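Group 1 truncated hemoglobin GlbN (Synechocystis sp., PDB 1S69) binds oxygen very tightly at the iron of its single heme, forming a highly stable complex that releases the ligand slowly. Local coordinates at residues L26-I31 with F84-E89; L16-F21 with K42-Q47. All blocks are in the same frame, centred on the assembly; numbering follows the deposited sequence.

Overall arrangement
Contact 1 joins the loop that follows helix 10-26 to helix 81-98, and contact 2 joins helix 10-26 itself to helix 40-54, so the two draw on one continuous run of chain and alternate along the sequence. Their centres lie about 15 Å apart, contact 1 at the heme edge and contact 2 over the cyanide-bearing face. Contact 1 is partly buried: a salt-bridge network occupies its outer rim and aliphatic groups meet heme substituents within. Contact 2 lies deeper, with valine and glutamine between the helices, opposite charges near but not paired at its outer edge and glutamines beside the cyanide. The two meet directly where Phe-21 packs on the backbone of Val-87.

Contact 1 of 2, residues L26-I31 with F84-E89; sequences LQDDRI and FDAVAE. With HEM (protoporphyrin IX containing Fe), chain D.
Arg-30 reaches from the loop to Glu-89 on helix 81-98, and this salt bridge is the polar link between the segments. NH1 of Arg-30 donates to OE1 of Glu-89 at 3.0 Å, with an N-H...O angle of 157°, while the second bond, from NH2 to OE2, is weak. The carboxylate is turned 70° from the guanidinium plane, so the two groups meet crosswise instead of as a flat pair. On the loop side, Asp-28 is gripped side-on: NE of Arg-30 points almost straight at the syn lone pair of OD1, and NH2 reaches OD2 of Asp-28 at 2.9 Å. OD1 of Asp-28 also accepts from the backbone N of Arg-30 at 3.0 Å, closing an Asx turn. With carboxylates at two places along its edge, the guanidinium is fixed in rotation; the bend of the arginine chain at chi3 brings it over the helix. Asp-90 adds a further, weak ion pair.

Apolar contacts lie beneath this network. CB of Ala-86 sits over the centre of one guanidinium face, 3.6 Å from CZ of Arg-30. Ile-31 has CG1 between its backbone N and carbonyl carbon (chi1 58°), which directs CD1 to CG2 of Val-87 at 3.6 Å, and CG2 of Ile-31 rests on the Ala-86 methyl.

The same residues touch the heme. CG2 of Ile-31 lies 3.6 Å from the heme vinyl carbon CBC, and CG2 of Val-87 meets both CBC and the methyl CMC. Phe-84 packs beside CMC and carries the wall on toward helix 115-121. The arrangement is an Asx turn tied by a salt-bridge network to a helix, forming part of the heme pocket in the two-on-two truncated globin fold.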
loop_
_atom_site.group_PDB
_atom_site.type_symbol
_atom_site.label_atom_id
_atom_site.label_comp_id
_atom_site.label_asym_id
_atom_site.label_seq_id
_atom_site.Cartn_x
_atom_site.Cartn_y
_atom_site.Cartn_z
ATOM N N LEU A 26 7.184 -9.619 0.030
ATOM C CA LEU A 26 7.476 -10.950 0.599
ATOM C C LEU A 26 8.954 -11.369 0.466
ATOM O O LEU A 26 9.423 -12.297 1.125
ATOM C CB LEU A 26 6.533 -12.016 0.043
ATOM C CG LEU A 26 5.242 -12.442 0.777
ATOM C CD1 LEU A 26 4.562 -11.529 1.801
ATOM C CD2 LEU A 26 4.228 -12.951 -0.251
ATOM N N GLN A 27 9.690 -10.626 -0.334
ATOM C CA GLN A 27 11.143 -10.762 -0.416
ATOM C C GLN A 27 11.898 -9.725 0.379
ATOM O O GLN A 27 13.120 -9.710 0.346
ATOM C CB GLN A 27 11.637 -10.792 -1.873
ATOM C CG GLN A 27 11.004 -11.953 -2.713
ATOM C CD GLN A 27 11.006 -13.356 -2.029
ATOM O OE1 GLN A 27 12.006 -13.774 -1.491
ATOM N NE2 GLN A 27 9.869 -14.068 -2.092
ATOM N N ASP A 28 11.189 -8.815 1.029
ATOM C CA ASP A 28 11.805 -7.733 1.785
ATOM C C ASP A 28 11.962 -8.222 3.243
ATOM O O ASP A 28 11.004 -8.292 4.003
ATOM C CB ASP A 28 10.882 -6.493 1.690
ATOM C CG ASP A 28 11.486 -5.271 2.281
ATOM O OD1 ASP A 28 12.408 -5.429 3.122
ATOM O OD2 ASP A 28 11.042 -4.120 2.069
ATOM N N ASP A 29 13.188 -8.580 3.606
ATOM C CA ASP A 29 13.500 -9.050 4.968
ATOM C C ASP A 29 13.124 -8.086 6.104
ATOM O O ASP A 29 12.956 -8.510 7.253
ATOM C CB ASP A 29 14.970 -9.327 5.038
ATOM C CG ASP A 29 15.315 -10.659 4.429
ATOM O OD1 ASP A 29 14.423 -11.429 3.897
ATOM O OD2 ASP A 29 16.499 -11.010 4.448
ATOM N N ARG A 30 12.963 -6.812 5.777
ATOM C CA ARG A 30 12.532 -5.824 6.803
ATOM C C ARG A 30 11.086 -6.053 7.272
ATOM O O ARG A 30 10.720 -5.728 8.410
ATOM C CB ARG A 30 12.662 -4.456 6.227
ATOM C CG ARG A 30 14.113 -4.113 5.849
ATOM C CD ARG A 30 14.232 -2.767 5.149
ATOM N NE ARG A 30 13.505 -2.775 3.856
ATOM C CZ ARG A 30 13.450 -1.748 3.024
ATOM N NH1 ARG A 30 14.034 -0.623 3.351
ATOM N NH2 ARG A 30 12.736 -1.820 1.913
ATOM N N ILE A 31 10.279 -6.642 6.393
ATOM C CA ILE A 31 8.810 -6.665 6.638
ATOM C C ILE A 31 8.064 -7.908 6.280
ATOM O O ILE A 31 6.896 -8.037 6.627
ATOM C CB ILE A 31 8.115 -5.432 5.926
ATOM C CG1 ILE A 31 8.397 -5.436 4.421
ATOM C CG2 ILE A 31 8.521 -4.098 6.645
ATOM C CD1 ILE A 31 7.581 -4.383 3.590
ATOM N N PHE A 84 6.993 1.008 8.149
ATOM C CA PHE A 84 6.197 1.935 7.318
ATOM C C PHE A 84 7.003 2.476 6.092
ATOM O O PHE A 84 6.526 2.493 4.931
ATOM C CB PHE A 84 5.684 3.075 8.201
ATOM C CG PHE A 84 4.690 3.980 7.480
ATOM C CD1 PHE A 84 3.315 3.713 7.543
ATOM C CD2 PHE A 84 5.142 5.055 6.709
ATOM C CE1 PHE A 84 2.405 4.506 6.865
ATOM C CE2 PHE A 84 4.228 5.897 6.002
ATOM C CZ PHE A 84 2.858 5.625 6.095
ATOM N N ASP A 85 8.214 2.956 6.354
ATOM C CA ASP A 85 9.029 3.477 5.276
ATOM C C ASP A 85 9.431 2.384 4.255
ATOM O O ASP A 85 9.511 2.677 3.072
ATOM C CB ASP A 85 10.293 4.105 5.865
ATOM C CG ASP A 85 10.017 5.368 6.600
ATOM O OD1 ASP A 85 8.993 6.070 6.404
ATOM O OD2 ASP A 85 10.781 5.735 7.468
ATOM N N ALA A 86 9.687 1.145 4.726
ATOM C CA ALA A 86 9.931 -0.013 3.841
ATOM C C ALA A 86 8.742 -0.292 2.878
ATOM O O ALA A 86 8.940 -0.582 1.693
ATOM C CB ALA A 86 10.279 -1.305 4.653
ATOM N N VAL A 87 7.521 -0.187 3.411
ATOM C CA VAL A 87 6.327 -0.417 2.610
ATOM C C VAL A 87 6.220 0.672 1.527
ATOM O O VAL A 87 5.971 0.354 0.375
ATOM C CB VAL A 87 5.070 -0.507 3.509
ATOM C CG1 VAL A 87 3.782 -0.115 2.744
ATOM C CG2 VAL A 87 4.963 -1.920 4.051
ATOM N N ALA A 88 6.421 1.927 1.904
ATOM C CA ALA A 88 6.290 3.049 0.953
ATOM C C ALA A 88 7.348 2.922 -0.101
ATOM O O ALA A 88 7.093 3.099 -1.260
ATOM C CB ALA A 88 6.437 4.416 1.647
ATOM N N GLU A 89 8.551 2.593 0.323
ATOM C CA GLU A 89 9.665 2.422 -0.581
ATOM C C GLU A 89 9.448 1.261 -1.567
ATOM O O GLU A 89 9.752 1.406 -2.768
ATOM C CB GLU A 89 10.905 2.224 0.271
ATOM C CG GLU A 89 12.225 1.985 -0.428
ATOM C CD GLU A 89 13.257 1.491 0.584
ATOM O OE1 GLU A 89 13.169 1.846 1.789
ATOM O OE2 GLU A 89 14.114 0.689 0.184
HETATM C CHA HEM D . -3.712 -4.980 6.072
HETATM C CHB HEM D . -3.293 -0.860 3.474
HETATM C CHC HEM D . 0.932 0.047 5.676
HETATM C CHD HEM D . 1.041 -4.652 6.966
HETATM C C1A HEM D . -3.983 -3.897 5.224
HETATM C C2A HEM D . -5.202 -3.712 4.460
HETATM C C3A HEM D . -5.076 -2.612 3.725
HETATM C C4A HEM D . -3.789 -2.039 3.986
HETATM C CMA HEM D . -6.137 -2.064 2.728
HETATM C CAA HEM D . -6.385 -4.709 4.515
HETATM C CBA HEM D . -7.422 -4.010 5.412
HETATM C CGA HEM D . -8.810 -4.632 5.488
HETATM O O1A HEM D . -8.858 -5.609 6.225
HETATM O O2A HEM D . -9.851 -4.163 4.877
HETATM C C1B HEM D . -2.129 -0.257 3.901
HETATM C C2B HEM D . -1.690 1.009 3.424
HETATM C C3B HEM D . -0.518 1.304 4.053
HETATM C C4B HEM D . -0.203 0.170 4.905
HETATM C CMB HEM D . -2.498 1.871 2.392
HETATM C CAB HEM D . 0.485 2.522 3.913
HETATM C CBB HEM D . 0.901 3.080 2.732
HETATM C C1C HEM D . 1.334 -1.178 6.224
HETATM C C2C HEM D . 2.628 -1.424 6.813
HETATM C C3C HEM D . 2.643 -2.741 7.122
HETATM C C4C HEM D . 1.390 -3.345 6.752
HETATM C CMC HEM D . 3.707 -0.290 6.999
HETATM C CAC HEM D . 3.736 -3.627 7.750
HETATM C CBC HEM D . 4.962 -3.580 7.249
HETATM C C1D HEM D . -0.216 -5.165 6.866
HETATM C C2D HEM D . -0.602 -6.467 7.292
HETATM C C3D HEM D . -2.070 -6.523 7.032
HETATM C C4D HEM D . -2.453 -5.276 6.489
HETATM C CMD HEM D . 0.263 -7.580 7.887
HETATM C CAD HEM D . -3.014 -7.684 7.269
HETATM C CBD HEM D . -3.308 -7.480 8.758
HETATM C CGD HEM D . -3.825 -8.755 9.346
HETATM O O1D HEM D . -5.019 -8.992 9.243
HETATM O O2D HEM D . -3.062 -9.534 9.929
HETATM N NA HEM D . -3.145 -2.874 4.871
HETATM N NB HEM D . -1.190 -0.779 4.801
HETATM N NC HEM D . 0.626 -2.361 6.214
HETATM N ND HEM D . -1.340 -4.465 6.420
HETATM FE FE HEM D . -1.269 -2.642 5.584
#

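Contact 2 of 2, residues L16-F21 with K42-Q47; sequences LAVDKF and KQRAHQ. With HEM (protoporphyrin IX containing Fe), chain D; CYN (cyanide ion), chain C.
Val-18 and Arg-44 mark the nearest backbone approach of helices 16-21 and 42-47, whose axes come within 9.6 Å and run at 138° between their N-to-C directions, nearer antiparallel than parallel. Val-18 packs both methyls against helix 40-54. CG1, anti to the backbone N, lies 3.6 Å from the carbonyl O of Arg-44 and also meets CB of Gln-47, whereas CG2 of Val-18 rests on CG of Gln-47 at 3.9 Å. Leu-51 and Lys-48 continue this packing.

At the outer edge Arg-44 crosses Asp-19 at about a right angle, its guanidinium turned 78° from the carboxylate. The methylene CD of Arg-44 approaches OD1 of Asp-19, at 3.1 Å, where a nitrogen would be needed for a salt bridge; NE of Arg-44 stays 4.1 Å from OD1 of Asp-19. That oxygen pairs instead with Lys-48.

Toward the heme, the chain of Gln-47 bends at chi2 (68°) and places its terminal amide beside the cyanide, over the porphyrin face at the methine CHB. NE2 of Gln-43 lies 3.3 Å from the cyanide N and is hydrogen-bonded to Tyr-22, which in turn binds the cyanide. Phe-21 presents its ring edge to the cyanide N. His-46, the distal iron ligand of the hexacoordinate form, here lies with one ring face against the propionate oxygen O2A, away from the metal that cyanide occupies. The helix pair thus joins a small aliphatic contact to a polar distal pocket, consistent with the Tyr-22 hydroxyl, probably positioned by Gln-43, steadying the iron-bound ligand.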
loop_
_atom_site.group_PDB
_atom_site.type_symbol
_atom_site.label_atom_id
_atom_site.label_comp_id
_atom_site.label_asym_id
_atom_site.label_seq_id
_atom_site.Cartn_x
_atom_site.Cartn_y
_atom_site.Cartn_z
ATOM N N LEU A 16 -1.997 -4.994 -11.381
ATOM C CA LEU A 16 -0.588 -5.363 -11.616
ATOM C C LEU A 16 0.347 -4.803 -10.549
ATOM O O LEU A 16 1.233 -5.505 -10.066
ATOM C CB LEU A 16 -0.126 -4.822 -12.957
ATOM C CG LEU A 16 1.017 -5.530 -13.685
ATOM C CD1 LEU A 16 2.235 -4.630 -13.842
ATOM C CD2 LEU A 16 1.404 -6.941 -13.148
ATOM N N ALA A 17 0.185 -3.522 -10.218
ATOM C CA ALA A 17 1.010 -2.908 -9.170
ATOM C C ALA A 17 0.889 -3.646 -7.843
ATOM O O ALA A 17 1.864 -3.876 -7.177
ATOM C CB ALA A 17 0.639 -1.448 -8.982
ATOM N N VAL A 18 -0.322 -3.949 -7.430
ATOM C CA VAL A 18 -0.551 -4.624 -6.156
ATOM C C VAL A 18 0.091 -6.033 -6.127
ATOM O O VAL A 18 0.702 -6.447 -5.146
ATOM C CB VAL A 18 -2.069 -4.671 -5.794
ATOM C CG1 VAL A 18 -2.333 -5.613 -4.596
ATOM C CG2 VAL A 18 -2.558 -3.230 -5.363
ATOM N N ASP A 19 -0.041 -6.749 -7.224
ATOM C CA ASP A 19 0.517 -8.093 -7.298
ATOM C C ASP A 19 2.024 -8.072 -7.167
ATOM O O ASP A 19 2.619 -8.834 -6.371
ATOM C CB ASP A 19 0.172 -8.754 -8.620
ATOM C CG ASP A 19 -1.247 -9.219 -8.678
ATOM O OD1 ASP A 19 -2.008 -9.244 -7.691
ATOM O OD2 ASP A 19 -1.711 -9.618 -9.758
ATOM N N LYS A 20 2.616 -7.178 -7.939
ATOM C CA LYS A 20 4.034 -6.970 -7.966
ATOM C C LYS A 20 4.566 -6.425 -6.647
ATOM O O LYS A 20 5.648 -6.799 -6.181
ATOM C CB LYS A 20 4.396 -5.961 -9.093
ATOM C CG LYS A 20 4.420 -6.450 -10.585
ATOM C CD LYS A 20 4.908 -7.865 -10.691
ATOM C CE LYS A 20 5.839 -8.109 -11.938
ATOM N NZ LYS A 20 6.073 -9.616 -12.105
ATOM N N PHE A 21 3.806 -5.527 -6.045
ATOM C CA PHE A 21 4.180 -4.938 -4.753
ATOM C C PHE A 21 4.325 -6.058 -3.676
ATOM O O PHE A 21 5.312 -6.085 -2.965
ATOM C CB PHE A 21 3.148 -3.842 -4.388
ATOM C CG PHE A 21 3.161 -3.426 -2.948
ATOM C CD1 PHE A 21 4.261 -2.719 -2.401
ATOM C CD2 PHE A 21 2.067 -3.727 -2.134
ATOM C CE1 PHE A 21 4.251 -2.305 -1.050
ATOM C CE2 PHE A 21 2.073 -3.363 -0.790
ATOM C CZ PHE A 21 3.144 -2.651 -0.248
ATOM N N LYS A 42 -6.755 -12.586 -0.168
ATOM C CA LYS A 42 -7.614 -11.595 0.424
ATOM C C LYS A 42 -6.918 -10.225 0.559
ATOM O O LYS A 42 -7.542 -9.189 0.350
ATOM C CB LYS A 42 -8.066 -12.054 1.773
ATOM C CG LYS A 42 -9.118 -13.111 1.720
ATOM C CD LYS A 42 -9.607 -13.425 3.129
ATOM C CE LYS A 42 -10.693 -14.522 3.120
ATOM N NZ LYS A 42 -10.759 -15.243 1.796
ATOM N N GLN A 43 -5.646 -10.246 0.917
ATOM C CA GLN A 43 -4.844 -9.020 1.082
ATOM C C GLN A 43 -4.692 -8.265 -0.244
ATOM O O GLN A 43 -4.906 -7.062 -0.303
ATOM C CB GLN A 43 -3.467 -9.372 1.656
ATOM C CG GLN A 43 -2.546 -8.175 1.950
ATOM C CD GLN A 43 -3.149 -7.157 2.948
ATOM O OE1 GLN A 43 -3.871 -7.537 3.859
ATOM N NE2 GLN A 43 -2.848 -5.867 2.759
ATOM N N ARG A 44 -4.292 -8.980 -1.295
ATOM C CA ARG A 44 -4.279 -8.447 -2.660
ATOM C C ARG A 44 -5.612 -7.770 -3.066
ATOM O O ARG A 44 -5.595 -6.653 -3.565
ATOM C CB ARG A 44 -3.847 -9.492 -3.673
ATOM C CG ARG A 44 -2.350 -9.687 -3.695
ATOM C CD ARG A 44 -1.845 -10.604 -4.868
ATOM N NE ARG A 44 -2.202 -11.991 -4.627
ATOM C CZ ARG A 44 -1.436 -12.908 -3.989
ATOM N NH1 ARG A 44 -0.186 -12.667 -3.605
ATOM N NH2 ARG A 44 -1.919 -14.091 -3.755
ATOM N N ALA A 45 -6.743 -8.448 -2.860
ATOM C CA ALA A 45 -8.049 -7.900 -3.220
ATOM C C ALA A 45 -8.347 -6.654 -2.383
ATOM O O ALA A 45 -8.813 -5.628 -2.926
ATOM C CB ALA A 45 -9.165 -8.920 -3.008
ATOM N N HIS A 46 -8.074 -6.712 -1.077
ATOM C CA HIS A 46 -8.241 -5.496 -0.253
ATOM C C HIS A 46 -7.384 -4.309 -0.706
ATOM O O HIS A 46 -7.863 -3.198 -0.759
ATOM C CB HIS A 46 -7.830 -5.745 1.169
ATOM C CG HIS A 46 -8.775 -6.594 1.948
ATOM N ND1 HIS A 46 -10.156 -6.306 2.032
ATOM C CD2 HIS A 46 -8.527 -7.699 2.729
ATOM C CE1 HIS A 46 -10.728 -7.191 2.837
ATOM N NE2 HIS A 46 -9.762 -8.057 3.254
ATOM N N GLN A 47 -6.101 -4.549 -0.974
ATOM C CA GLN A 47 -5.184 -3.459 -1.382
ATOM C C GLN A 47 -5.588 -2.871 -2.771
ATOM O O GLN A 47 -5.512 -1.647 -2.983
ATOM C CB GLN A 47 -3.720 -3.905 -1.427
ATOM C CG GLN A 47 -2.709 -2.721 -1.508
ATOM C CD GLN A 47 -2.681 -1.876 -0.229
ATOM O OE1 GLN A 47 -1.906 -2.171 0.691
ATOM N NE2 GLN A 47 -3.472 -0.829 -0.178
HETATM C CHA HEM D . -3.712 -4.980 6.072
HETATM C CHB HEM D . -3.293 -0.860 3.474
HETATM C CHC HEM D . 0.932 0.047 5.676
HETATM C CHD HEM D . 1.041 -4.652 6.966
HETATM C C1A HEM D . -3.983 -3.897 5.224
HETATM C C2A HEM D . -5.202 -3.712 4.460
HETATM C C3A HEM D . -5.076 -2.612 3.725
HETATM C C4A HEM D . -3.789 -2.039 3.986
HETATM C CMA HEM D . -6.137 -2.064 2.728
HETATM C CAA HEM D . -6.385 -4.709 4.515
HETATM C CBA HEM D . -7.422 -4.010 5.412
HETATM C CGA HEM D . -8.810 -4.632 5.488
HETATM O O1A HEM D . -8.858 -5.609 6.225
HETATM O O2A HEM D . -9.851 -4.163 4.877
HETATM C C1B HEM D . -2.129 -0.257 3.901
HETATM C C2B HEM D . -1.690 1.009 3.424
HETATM C C3B HEM D . -0.518 1.304 4.053
HETATM C C4B HEM D . -0.203 0.170 4.905
HETATM C CMB HEM D . -2.498 1.871 2.392
HETATM C CAB HEM D . 0.485 2.522 3.913
HETATM C CBB HEM D . 0.901 3.080 2.732
HETATM C C1C HEM D . 1.334 -1.178 6.224
HETATM C C2C HEM D . 2.628 -1.424 6.813
HETATM C C3C HEM D . 2.643 -2.741 7.122
HETATM C C4C HEM D . 1.390 -3.345 6.752
HETATM C CMC HEM D . 3.707 -0.290 6.999
HETATM C CAC HEM D . 3.736 -3.627 7.750
HETATM C CBC HEM D . 4.962 -3.580 7.249
HETATM C C1D HEM D . -0.216 -5.165 6.866
HETATM C C2D HEM D . -0.602 -6.467 7.292
HETATM C C3D HEM D . -2.070 -6.523 7.032
HETATM C C4D HEM D . -2.453 -5.276 6.489
HETATM C CMD HEM D . 0.263 -7.580 7.887
HETATM C CAD HEM D . -3.014 -7.684 7.269
HETATM C CBD HEM D . -3.308 -7.480 8.758
HETATM C CGD HEM D . -3.825 -8.755 9.346
HETATM O O1D HEM D . -5.019 -8.992 9.243
HETATM O O2D HEM D . -3.062 -9.534 9.929
HETATM N NA HEM D . -3.145 -2.874 4.871
HETATM N NB HEM D . -1.190 -0.779 4.801
HETATM N NC HEM D . 0.626 -2.361 6.214
HETATM N ND HEM D . -1.340 -4.465 6.420
HETATM FE FE HEM D . -1.269 -2.642 5.584
HETATM C C CYN C . -0.548 -3.431 3.831
HETATM N N CYN C . -0.177 -3.911 2.911
HETATM O O HOH W 1 1.599 -10.754 -5.228
#